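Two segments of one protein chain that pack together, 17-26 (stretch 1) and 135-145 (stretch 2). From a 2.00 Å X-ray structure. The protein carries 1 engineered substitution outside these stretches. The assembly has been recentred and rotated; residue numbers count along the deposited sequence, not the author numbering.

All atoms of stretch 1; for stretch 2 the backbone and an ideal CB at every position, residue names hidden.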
# COMPACT_ATOMS: atom_id res chain seq x y z
N ALA B 17 -0.13 -7.39 -4.95
CA ALA B 17 0.51 -7.54 -6.25
C ALA B 17 -0.52 -7.49 -7.37
O ALA B 17 -0.32 -6.80 -8.38
CB ALA B 17 1.26 -8.86 -6.30
N ILE B 18 -1.63 -8.21 -7.21
CA ILE B 18 -2.66 -8.20 -8.24
C ILE B 18 -3.17 -6.79 -8.46
O ILE B 18 -3.35 -6.35 -9.60
CB ILE B 18 -3.80 -9.18 -7.87
CG1 ILE B 18 -3.25 -10.61 -7.80
CG2 ILE B 18 -4.91 -9.11 -8.93
CD1 ILE B 18 -4.26 -11.62 -7.29
N ALA B 19 -3.36 -6.04 -7.37
CA ALA B 19 -3.82 -4.66 -7.50
C ALA B 19 -2.88 -3.85 -8.38
O ALA B 19 -3.32 -3.12 -9.27
CB ALA B 19 -3.95 -4.02 -6.11
N GLU B 20 -1.58 -3.97 -8.14
CA GLU B 20 -0.63 -3.24 -8.96
C GLU B 20 -0.66 -3.73 -10.42
O GLU B 20 -0.54 -2.93 -11.36
CB GLU B 20 0.77 -3.37 -8.34
CG GLU B 20 1.88 -2.71 -9.14
CD GLU B 20 1.63 -1.23 -9.38
OE1 GLU B 20 1.07 -0.57 -8.47
OE2 GLU B 20 1.99 -0.75 -10.48
N ILE B 21 -0.82 -5.04 -10.61
CA ILE B 21 -0.87 -5.57 -11.97
C ILE B 21 -2.11 -5.07 -12.71
O ILE B 21 -2.04 -4.73 -13.89
CB ILE B 21 -0.81 -7.11 -11.95
CG1 ILE B 21 0.56 -7.57 -11.44
CG2 ILE B 21 -1.13 -7.69 -13.34
CD1 ILE B 21 0.62 -9.07 -11.11
N MSE B 22 -3.22 -4.92 -12.00
CA MSE B 22 -4.44 -4.33 -12.59
C MSE B 22 -4.18 -2.86 -13.00
O MSE B 22 -4.68 -2.45 -14.01
CB MSE B 22 -5.62 -4.53 -11.65
CG MSE B 22 -6.01 -5.95 -11.47
SE MSE B 22 -6.56 -6.75 -13.13
CE MSE B 22 -5.19 -7.84 -13.63
N LYS B 23 -3.40 -2.11 -12.21
CA LYS B 23 -3.04 -0.76 -12.63
C LYS B 23 -2.23 -0.77 -13.93
O LYS B 23 -2.50 0.00 -14.85
CB LYS B 23 -2.26 -0.05 -11.52
CG LYS B 23 -3.09 0.25 -10.29
CD LYS B 23 -2.21 0.89 -9.23
CE LYS B 23 -3.06 1.42 -8.08
NZ LYS B 23 -2.25 1.55 -6.84
N LEU B 24 -1.22 -1.64 -14.00
CA LEU B 24 -0.44 -1.76 -15.24
C LEU B 24 -1.34 -2.13 -16.40
O LEU B 24 -1.16 -1.64 -17.52
CB LEU B 24 0.68 -2.79 -15.07
CG LEU B 24 1.78 -2.41 -14.07
CD1 LEU B 24 2.74 -3.58 -13.78
CD2 LEU B 24 2.54 -1.20 -14.58
N ARG B 25 -2.32 -3.01 -16.16
CA ARG B 25 -3.24 -3.41 -17.22
C ARG B 25 -4.02 -2.21 -17.77
O ARG B 25 -4.20 -2.08 -18.99
CB ARG B 25 -4.19 -4.48 -16.70
CG ARG B 25 -5.26 -4.93 -17.69
CD ARG B 25 -6.10 -6.03 -17.11
NE ARG B 25 -7.10 -6.55 -18.02
CZ ARG B 25 -8.26 -5.95 -18.28
NH1 ARG B 25 -8.56 -4.78 -17.72
NH2 ARG B 25 -9.11 -6.51 -19.13
N SER B 26 -4.48 -1.32 -16.89
CA SER B 26 -5.18 -0.11 -17.35
C SER B 26 -4.28 0.75 -18.21
O SER B 26 -4.72 1.31 -19.22
CB SER B 26 -5.68 0.70 -16.16
OG SER B 26 -6.77 0.04 -15.56
N UNK B 135 1.83 -16.08 -15.37
CA UNK B 135 0.62 -15.61 -14.71
C UNK B 135 0.47 -14.11 -14.91
O UNK B 135 -0.61 -13.61 -15.26
CB UNK B 135 0.65 -15.95 -13.22
N UNK B 136 1.56 -13.37 -14.70
CA UNK B 136 1.56 -11.92 -14.91
C UNK B 136 0.99 -11.56 -16.27
O UNK B 136 0.08 -10.71 -16.38
CB UNK B 136 2.98 -11.36 -14.78
N UNK B 137 1.50 -12.18 -17.33
CA UNK B 137 1.06 -11.83 -18.68
C UNK B 137 -0.41 -12.18 -18.88
O UNK B 137 -1.17 -11.38 -19.45
CB UNK B 137 1.92 -12.55 -19.73
N UNK B 138 -0.84 -13.37 -18.44
CA UNK B 138 -2.23 -13.76 -18.63
C UNK B 138 -3.19 -12.82 -17.93
O UNK B 138 -4.25 -12.47 -18.48
CB UNK B 138 -2.45 -15.19 -18.13
N UNK B 139 -2.81 -12.38 -16.74
CA UNK B 139 -3.63 -11.45 -15.93
C UNK B 139 -3.82 -10.12 -16.66
O UNK B 139 -4.89 -9.64 -16.65
CB UNK B 139 -2.98 -11.21 -14.57
N UNK B 140 -2.77 -9.60 -17.28
CA UNK B 140 -2.85 -8.32 -17.97
C UNK B 140 -3.65 -8.46 -19.27
O UNK B 140 -4.58 -7.69 -19.53
CB UNK B 140 -1.45 -7.78 -18.26
N UNK B 141 -3.30 -9.44 -20.10
CA UNK B 141 -3.89 -9.51 -21.44
C UNK B 141 -5.35 -9.95 -21.40
O UNK B 141 -6.11 -9.62 -22.32
CB UNK B 141 -3.09 -10.47 -22.32
N UNK B 142 -5.74 -10.69 -20.37
CA UNK B 142 -7.12 -11.16 -20.20
C UNK B 142 -8.10 -10.00 -20.28
O UNK B 142 -7.98 -9.02 -19.54
CB UNK B 142 -7.28 -11.89 -18.86
N UNK B 143 -9.07 -10.12 -21.18
CA UNK B 143 -10.12 -9.13 -21.32
C UNK B 143 -9.77 -7.89 -22.11
O UNK B 143 -10.64 -7.04 -22.31
CB UNK B 143 -10.58 -8.70 -19.93
N UNK B 144 -8.53 -7.73 -22.56
CA UNK B 144 -8.14 -6.52 -23.27
C UNK B 144 -8.57 -6.63 -24.73
O UNK B 144 -8.09 -7.50 -25.46
CB UNK B 144 -6.63 -6.29 -23.16
N UNK B 145 -9.48 -5.75 -25.15
CA UNK B 145 -9.96 -5.76 -26.53
C UNK B 145 -8.89 -5.22 -27.47
O UNK B 145 -8.32 -4.14 -27.24
CB UNK B 145 -11.24 -4.94 -26.66

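The helix of stretch 1 and helix 135-141 approach to 9.2 Å between axes, their N-to-C directions 53° apart, so contacts should concentrate near the crossing; the closest CA pair is Arg25 CA and the CA of position 140, 5.0 Å from Arg25 CA to Ile140 CA.

Position 135 is helical, its CB sideways with nothing of stretch 1 within 5.5 Å. The contact scarcely constrains it; Val135 makes no contact.

At 136 the CB also points sideways, 4.9 Å from Ile21 CD1, and Leu24 CD1 lies farther along. A long apolar chain, aliphatic or aromatic, could reach both. The residue is Phe136, with chi1 at t. Its ring presents its edge to these methyls: CD1 is 3.9 Å from Ile21 CD1, and CE1 is 4.1 Å from Leu24 CD1.

Position 137 points away and 138 is out of reach, so stretch 1 selects nothing at either. They are Lys137, whose NZ is hydrogen-bonded elsewhere in the structure, and Gly138.

At 139 the ideal CB lies 4.1 Å from Met22 CE and 4.2 Å from Ile21 CG2, with Ile18 beyond. The surroundings are apolar, and the sideways CB favours a flexible chain; leucine, isoleucine or methionine would suit. The deposited residue is Met139, as selenomethionine, and its m, t, p conformation brings CE among all three: 3.3 Å from Ile21 CG2, 3.5 Å from Ile18 CG2 and 3.5 Å from Met22 CE.

Position 140 places its CB sideways, 4.6 Å from Arg25 CB and 4.9 Å from Ile21 CG2. A medium-sized aliphatic residue fits this spacing. Ile140 sets CG1 3.6 Å from Ile21 CG2.

Position 141 points away, leaving the choice open; it is Cys141.

At 142, phi/psi of -53/125 leaves the helix, and the visible carbonyl is the key feature. Arg25 donates two hydrogen bonds to the 142 carbonyl O, from NE at 3.0 Å (139°) and NH2 at 2.8 Å (150°). Because the backbone supplies the acceptor, many side chains would serve; the residue is His142, whose side chain stays clear of stretch 1.

Position 143 has phi +80 in a type II turn from 141 to 144, which favours glycine, and an ideal CB would clash with Arg25 NH2 at 2.8 Å. Gly143 answers both constraints.

At 144 the CB points toward stretch 1, 4.7 Å from Arg25 NH2. A small or branched aliphatic residue could pack there; Val144 lays CG2 over one guanidinium face, 3.8 Å from Arg25 NE.

Position 145 has its CB sideways, beyond contact, so the choice is open; it is Gln145.

Stretch 2, residues 135-145: VFKGMICHGVQ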
# COMPACT_ATOMS: atom_id res chain seq x y z
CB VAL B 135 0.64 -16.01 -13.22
CG1 VAL B 135 -0.56 -15.48 -12.51
CG2 VAL B 135 0.67 -17.53 -13.08
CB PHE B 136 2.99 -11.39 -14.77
CG PHE B 136 3.18 -9.92 -15.17
CD1 PHE B 136 2.99 -8.90 -14.24
CD2 PHE B 136 3.65 -9.59 -16.43
CE1 PHE B 136 3.23 -7.57 -14.59
CE2 PHE B 136 3.90 -8.28 -16.78
CZ PHE B 136 3.69 -7.26 -15.85
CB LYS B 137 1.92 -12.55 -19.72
CG LYS B 137 1.51 -12.21 -21.15
CD LYS B 137 2.44 -12.76 -22.23
CE LYS B 137 2.08 -12.10 -23.59
NZ LYS B 137 2.83 -12.65 -24.75
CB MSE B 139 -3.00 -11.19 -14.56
CG MSE B 139 -3.21 -12.28 -13.56
SE MSE B 139 -2.59 -11.71 -11.84
CE MSE B 139 -3.08 -9.90 -11.78
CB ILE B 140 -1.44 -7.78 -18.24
CG1 ILE B 140 -0.78 -7.37 -16.92
CG2 ILE B 140 -1.48 -6.60 -19.21
CD1 ILE B 140 0.62 -6.88 -17.09
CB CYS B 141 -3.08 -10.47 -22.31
SG CYS B 141 -1.41 -9.87 -22.57
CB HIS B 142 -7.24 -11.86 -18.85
CG HIS B 142 -8.60 -12.44 -18.58
ND1 HIS B 142 -9.15 -12.48 -17.32
CD2 HIS B 142 -9.50 -13.02 -19.41
CE1 HIS B 142 -10.34 -13.04 -17.38
NE2 HIS B 142 -10.58 -13.38 -18.63
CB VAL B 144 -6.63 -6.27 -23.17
CG1 VAL B 144 -6.26 -5.06 -24.02
CG2 VAL B 144 -6.22 -6.04 -21.73
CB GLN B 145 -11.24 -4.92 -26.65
CG GLN B 145 -12.44 -5.53 -25.94
CD GLN B 145 -13.77 -4.92 -26.40
OE1 GLN B 145 -13.80 -3.85 -27.01
NE2 GLN B 145 -14.86 -5.62 -26.12
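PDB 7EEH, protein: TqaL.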